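Local structure of CG8862 (Drosophila melanogaster, 3ISM) at residues Tyr43-Arg48 and Pro83-Gln88; Lys76-Ile81 and Tyr120-Ala125. The protein probably cleaves DNA and RNA as a magnesium-dependent mitochondrial endonuclease of the DNA/RNA non-specific (beta-beta-alpha-metal, His-Me finger) family. All coordinates share one frame; numbering follows the deposited sequence.

Interaction 1: residues Tyr43-Arg48 and Pro83-Gln88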
loop_
_atom_site.group_PDB
_atom_site.type_symbol
_atom_site.label_atom_id
_atom_site.label_comp_id
_atom_site.label_asym_id
_atom_site.label_seq_id
_atom_site.Cartn_x
_atom_site.Cartn_y
_atom_site.Cartn_z
ATOM N N TYR B 43 13.036 -0.570 1.827
ATOM C CA TYR B 43 12.237 -0.116 2.969
ATOM C C TYR B 43 10.961 0.584 2.509
ATOM O O TYR B 43 11.001 1.460 1.625
ATOM C CB TYR B 43 13.038 0.842 3.856
ATOM C CG TYR B 43 12.370 1.141 5.181
ATOM C CD1 TYR B 43 12.173 0.126 6.131
ATOM C CD2 TYR B 43 11.916 2.427 5.485
ATOM C CE1 TYR B 43 11.553 0.400 7.362
ATOM C CE2 TYR B 43 11.293 2.713 6.708
ATOM C CZ TYR B 43 11.125 1.688 7.642
ATOM O OH TYR B 43 10.539 1.952 8.861
ATOM N N ASP B 44 9.844 0.200 3.112
ATOM C CA ASP B 44 8.551 0.814 2.807
ATOM C C ASP B 44 8.301 1.915 3.843
ATOM O O ASP B 44 7.876 1.629 4.963
ATOM C CB ASP B 44 7.455 -0.258 2.845
ATOM C CG ASP B 44 6.085 0.268 2.443
ATOM O OD1 ASP B 44 5.932 1.495 2.293
ATOM O OD2 ASP B 44 5.159 -0.561 2.259
ATOM N N ARG B 45 8.613 3.160 3.472
ATOM C CA ARG B 45 8.474 4.314 4.372
ATOM C C ARG B 45 7.040 4.588 4.846
ATOM O O ARG B 45 6.846 5.110 5.939
ATOM C CB ARG B 45 9.057 5.573 3.742
ATOM C CG ARG B 45 10.579 5.540 3.649
ATOM C CD ARG B 45 11.118 6.770 2.937
ATOM N NE ARG B 45 10.724 6.818 1.530
ATOM C CZ ARG B 45 10.863 7.897 0.752
ATOM N NH1 ARG B 45 11.362 9.023 1.248
ATOM N NH2 ARG B 45 10.509 7.846 -0.523
ATOM N N ARG B 46 6.067 4.241 4.011
ATOM C CA ARG B 46 4.660 4.414 4.307
ATOM C C ARG B 46 4.200 3.437 5.391
ATOM O O ARG B 46 3.411 3.793 6.273
ATOM C CB ARG B 46 3.853 4.144 3.039
ATOM C CG ARG B 46 2.352 4.383 3.231
ATOM C CD ARG B 46 1.642 4.575 1.924
ATOM N NE ARG B 46 1.526 3.348 1.132
ATOM C CZ ARG B 46 0.665 2.357 1.398
ATOM N NH1 ARG B 46 -0.167 2.415 2.430
ATOM N NH2 ARG B 46 0.628 1.289 0.621
ATOM N N ASN B 47 4.701 2.207 5.325
ATOM C CA ASN B 47 4.240 1.148 6.214
ATOM C C ASN B 47 5.165 0.912 7.393
ATOM O O ASN B 47 4.802 0.238 8.355
ATOM C CB ASN B 47 3.990 -0.129 5.411
ATOM C CG ASN B 47 2.660 -0.067 4.634
ATOM O OD1 ASN B 47 1.673 0.465 5.140
ATOM N ND2 ASN B 47 2.629 -0.636 3.428
ATOM N N ARG B 48 6.345 1.518 7.323
ATOM C CA ARG B 48 7.362 1.439 8.385
ATOM C C ARG B 48 7.900 0.007 8.594
ATOM O O ARG B 48 8.251 -0.366 9.722
ATOM C CB ARG B 48 6.871 2.075 9.700
ATOM C CG ARG B 48 6.887 3.622 9.753
ATOM C CD ARG B 48 5.824 4.231 8.882
ATOM N NE ARG B 48 5.122 5.374 9.471
ATOM C CZ ARG B 48 4.751 6.456 8.783
ATOM N NH1 ARG B 48 5.051 6.566 7.496
ATOM N NH2 ARG B 48 4.091 7.443 9.386
ATOM N N PRO B 83 13.561 10.370 10.342
ATOM C CA PRO B 83 12.750 10.201 11.565
ATOM C C PRO B 83 11.235 10.013 11.360
ATOM O O PRO B 83 10.598 9.321 12.168
ATOM C CB PRO B 83 13.049 11.469 12.369
ATOM C CG PRO B 83 14.437 11.844 11.939
ATOM C CD PRO B 83 14.487 11.511 10.461
ATOM N N PHE B 84 10.679 10.559 10.277
ATOM C CA PHE B 84 9.235 10.446 10.002
ATOM C C PHE B 84 8.849 9.018 9.723
ATOM O O PHE B 84 7.710 8.634 9.936
ATOM C CB PHE B 84 8.831 11.262 8.761
ATOM C CG PHE B 84 8.760 12.755 8.984
ATOM C CD1 PHE B 84 9.169 13.336 10.186
ATOM C CD2 PHE B 84 8.338 13.581 7.952
ATOM C CE1 PHE B 84 9.119 14.731 10.363
ATOM C CE2 PHE B 84 8.287 14.947 8.102
ATOM C CZ PHE B 84 8.675 15.537 9.314
ATOM N N PHE B 85 9.795 8.221 9.219
ATOM C CA PHE B 85 9.436 6.887 8.704
ATOM C C PHE B 85 10.063 5.722 9.468
ATOM O O PHE B 85 9.987 4.582 9.013
ATOM C CB PHE B 85 9.783 6.778 7.212
ATOM C CG PHE B 85 9.446 8.016 6.425
ATOM C CD1 PHE B 85 8.129 8.474 6.345
ATOM C CD2 PHE B 85 10.446 8.724 5.770
ATOM C CE1 PHE B 85 7.819 9.636 5.632
ATOM C CE2 PHE B 85 10.142 9.888 5.042
ATOM C CZ PHE B 85 8.833 10.341 4.976
ATOM N N ARG B 86 10.668 6.017 10.620
ATOM C CA ARG B 86 11.296 4.990 11.461
ATOM C C ARG B 86 10.310 4.303 12.373
ATOM O O ARG B 86 9.569 4.972 13.089
ATOM C CB ARG B 86 12.299 5.619 12.391
ATOM C CG ARG B 86 13.665 5.752 11.855
ATOM C CD ARG B 86 14.506 6.527 12.843
ATOM N NE ARG B 86 15.373 7.453 12.131
ATOM C CZ ARG B 86 16.149 8.352 12.714
ATOM N NH1 ARG B 86 16.185 8.448 14.036
ATOM N NH2 ARG B 86 16.905 9.137 11.959
ATOM N N SER B 87 10.322 2.978 12.394
ATOM C CA SER B 87 9.695 2.277 13.510
ATOM C C SER B 87 10.595 2.359 14.750
ATOM O O SER B 87 11.841 2.444 14.645
ATOM C CB SER B 87 9.366 0.825 13.166
ATOM O OG SER B 87 10.514 0.138 12.693
ATOM N N GLN B 88 9.947 2.356 15.916
ATOM C CA GLN B 88 10.624 2.433 17.193
ATOM C C GLN B 88 10.163 1.294 18.091
ATOM O O GLN B 88 9.064 0.761 17.920
ATOM C CB GLN B 88 10.339 3.786 17.859
ATOM C CG GLN B 88 10.819 5.009 17.045
ATOM C CD GLN B 88 12.339 5.229 17.138
ATOM O OE1 GLN B 88 13.007 4.690 18.026
ATOM N NE2 GLN B 88 12.880 6.035 16.224
HETATM O O HOH W 1 12.223 1.247 10.975
HETATM O O HOH W 2 9.208 -2.067 11.586
#
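F85 is held at both its backbone and its ring. Its carbonyl oxygen lies at the edge of the Y43 ring, in the ring plane, and accepts a hydrogen bond (Y43 OH to F85 O 2.7 Å); the donor sits in the carbonyl plane. Y43 reaches it because CG is anti to the backbone N (chi1 -169°). Water 1 donates to Y43 OH and accepts from S87 N.

The F85 ring lies against the aliphatic part of R45, whose CB stands over one face, 4.1 Å from the ring centroid, a CH-pi contact. R45 CD follows at 3.5 Å from F85 CD2 before the chain bends at chi3 (-66°), sending NH2 to P28 O of the second subunit. R48 bends at chi2 (71°) and again at chi3, laying CG 3.3 Å from F85 O and placing NH1 at the ring edge. Three bonds fix its guanidinium: NH1 to R45 O (2.8 Å), NE to N182 O and NH2 to R233 O of the second subunit; F84 O lies over one face.

The contact docks the connection of a beta-hairpin, strands 40-44 and 49-57 of the large sheet, on the loop ahead of helix 89-92, beside the dimer interface.

Interaction 2: residues Lys76-Ile81 and Tyr120-Ala125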
loop_
_atom_site.group_PDB
_atom_site.type_symbol
_atom_site.label_atom_id
_atom_site.label_comp_id
_atom_site.label_asym_id
_atom_site.label_seq_id
_atom_site.Cartn_x
_atom_site.Cartn_y
_atom_site.Cartn_z
ATOM N N LYS B 76 16.989 -2.144 17.629
ATOM C CA LYS B 76 17.365 -0.730 17.661
ATOM C C LYS B 76 16.849 0.022 16.453
ATOM O O LYS B 76 16.738 -0.561 15.362
ATOM C CB LYS B 76 18.885 -0.585 17.767
ATOM C CG LYS B 76 19.689 -1.251 16.655
ATOM C CD LYS B 76 20.996 -1.855 17.211
ATOM C CE LYS B 76 21.772 -2.676 16.150
ATOM N NZ LYS B 76 20.886 -3.354 15.155
ATOM N N GLN B 77 16.529 1.305 16.646
ATOM C CA GLN B 77 16.102 2.183 15.547
ATOM C C GLN B 77 17.197 2.307 14.486
ATOM O O GLN B 77 18.389 2.294 14.804
ATOM C CB GLN B 77 15.700 3.580 16.058
ATOM C CG GLN B 77 16.885 4.460 16.509
ATOM C CD GLN B 77 16.512 5.922 16.748
ATOM O OE1 GLN B 77 15.539 6.430 16.194
ATOM N NE2 GLN B 77 17.311 6.609 17.559
ATOM N N ASP B 78 16.781 2.410 13.236
ATOM C CA ASP B 78 17.696 2.610 12.111
ATOM C C ASP B 78 17.822 4.115 11.800
ATOM O O ASP B 78 16.893 4.733 11.255
ATOM C CB ASP B 78 17.185 1.842 10.886
ATOM C CG ASP B 78 18.153 1.900 9.711
ATOM O OD1 ASP B 78 19.102 2.715 9.736
ATOM O OD2 ASP B 78 17.959 1.115 8.760
ATOM N N GLU B 79 18.986 4.672 12.117
ATOM C CA GLU B 79 19.226 6.109 12.033
ATOM C C GLU B 79 19.498 6.565 10.610
ATOM O O GLU B 79 19.542 7.760 10.326
ATOM C CB GLU B 79 20.388 6.511 12.952
ATOM C CG GLU B 79 20.007 6.566 14.421
ATOM C CD GLU B 79 21.201 6.501 15.351
ATOM O OE1 GLU B 79 22.351 6.438 14.860
ATOM O OE2 GLU B 79 20.987 6.500 16.582
ATOM N N SER B 80 19.687 5.615 9.706
ATOM C CA SER B 80 19.825 5.981 8.304
ATOM C C SER B 80 18.451 6.214 7.654
ATOM O O SER B 80 18.393 6.639 6.499
ATOM C CB SER B 80 20.601 4.919 7.540
ATOM O OG SER B 80 19.777 3.798 7.309
ATOM N N ILE B 81 17.361 5.945 8.386
ATOM C CA ILE B 81 15.986 6.253 7.911
ATOM C C ILE B 81 15.543 7.615 8.483
ATOM O O ILE B 81 15.776 7.899 9.670
ATOM C CB ILE B 81 14.929 5.183 8.353
ATOM C CG1 ILE B 81 15.376 3.736 8.042
ATOM C CG2 ILE B 81 13.555 5.470 7.747
ATOM C CD1 ILE B 81 15.464 3.415 6.586
ATOM N N TYR B 120 18.246 -4.149 13.270
ATOM C CA TYR B 120 17.675 -2.832 13.006
ATOM C C TYR B 120 16.180 -2.992 12.837
ATOM O O TYR B 120 15.730 -3.912 12.139
ATOM C CB TYR B 120 18.265 -2.187 11.754
ATOM C CG TYR B 120 19.651 -1.641 11.948
ATOM C CD1 TYR B 120 19.880 -0.560 12.789
ATOM C CD2 TYR B 120 20.740 -2.212 11.287
ATOM C CE1 TYR B 120 21.169 -0.055 12.977
ATOM C CE2 TYR B 120 22.026 -1.712 11.456
ATOM C CZ TYR B 120 22.230 -0.631 12.300
ATOM O OH TYR B 120 23.506 -0.132 12.480
ATOM N N LEU B 121 15.415 -2.102 13.467
ATOM C CA LEU B 121 13.963 -2.120 13.342
ATOM C C LEU B 121 13.450 -1.941 11.908
ATOM O O LEU B 121 12.294 -2.244 11.631
ATOM C CB LEU B 121 13.323 -1.073 14.257
ATOM C CG LEU B 121 13.495 -1.415 15.738
ATOM C CD1 LEU B 121 13.161 -0.209 16.599
ATOM C CD2 LEU B 121 12.631 -2.628 16.113
ATOM N N SER B 122 14.299 -1.447 11.007
ATOM C CA SER B 122 13.924 -1.387 9.598
ATOM C C SER B 122 13.868 -2.763 8.937
ATOM O O SER B 122 13.305 -2.895 7.854
ATOM C CB SER B 122 14.847 -0.461 8.817
ATOM O OG SER B 122 16.187 -0.841 8.975
ATOM N N ASN B 123 14.447 -3.773 9.596
ATOM C CA ASN B 123 14.396 -5.159 9.121
ATOM C C ASN B 123 13.214 -5.906 9.756
ATOM O O ASN B 123 13.027 -7.096 9.524
ATOM C CB ASN B 123 15.741 -5.876 9.367
ATOM C CG ASN B 123 15.760 -7.345 8.850
ATOM O OD1 ASN B 123 15.359 -7.637 7.717
ATOM N ND2 ASN B 123 16.238 -8.264 9.698
ATOM N N MET B 124 12.401 -5.188 10.536
ATOM C CA MET B 124 11.321 -5.810 11.307
ATOM C C MET B 124 9.944 -5.525 10.756
ATOM O O MET B 124 9.697 -4.458 10.187
ATOM C CB MET B 124 11.350 -5.346 12.773
ATOM C CG MET B 124 12.664 -5.581 13.474
ATOM S SD MET B 124 12.996 -7.331 13.651
ATOM C CE MET B 124 14.769 -7.286 13.674
ATOM N N ALA B 125 9.042 -6.485 10.948
ATOM C CA ALA B 125 7.607 -6.267 10.766
ATOM C C ALA B 125 6.855 -6.957 11.893
ATOM O O ALA B 125 7.329 -7.970 12.432
ATOM C CB ALA B 125 7.112 -6.768 9.396
#
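The 3-10 turn 121-123, which leads into strand 124-127 beside the strand of the predicted catalytic H101, is moored here to the long loop ahead of helix 89-92. A single beta bridge pairs K76 with Y120. One of its bonds, 2.8 Å from L121 N to K76 O, is fairly straight at the hydrogen (163°), though the donor stands above the carbonyl plane; K76 also bonds to the backbone of F119. L121 CG rests 3.4 Å from K76 O.

K76 starts from the crowded rotamer, with CG between the backbone N and the carbonyl carbon, and bends at chi2 and chi4 to curl over Y120. Its NZ hangs above the middle of the ring, 3.8 Å from the centroid of Y120, in a cation-pi contact, and also bonds to D116 O. Q77 O meets the ring edge.

D78, CG anti to the backbone N (chi1 -175°), divides its oxygens. OD1 closes an Asx turn with S80 N and also accepts from S80 OG; OD2 uses its anti lone pair for S122 OG, with 2.6 Å between D78 OD2 and S122 OG. An alanine in place of D78 would probably loosen both the turn and its tie to S122.

R34 forms a salt bridge with OD2, so the buried carboxylate is likely to stay ionised, while the K76 ammonium is shared between a carbonyl and a pi face.

In the fold
Interactions 1 and 2 join one long loop to two separate parts of a nuclease fold: residues 76-81 and 83-88 are nearly continuous, and their partners belong to a hairpin of the large sheet and to the 3-10 turn leading into strand 124-127. The two centres are about 8 Å apart. R86 and Q88 turn back onto the earlier part of the loop, with probable hydrogen bonds of 2.5 Å from R86 NE to I81 O and 2.7 Å from Q88 NE2 to Q77 OE1. Y43 also packs on I81 and S122. The side chain of K76 is about 8 Å from that of H101, the predicted proton acceptor, and that of L121 about 12 Å from a bound magnesium ion.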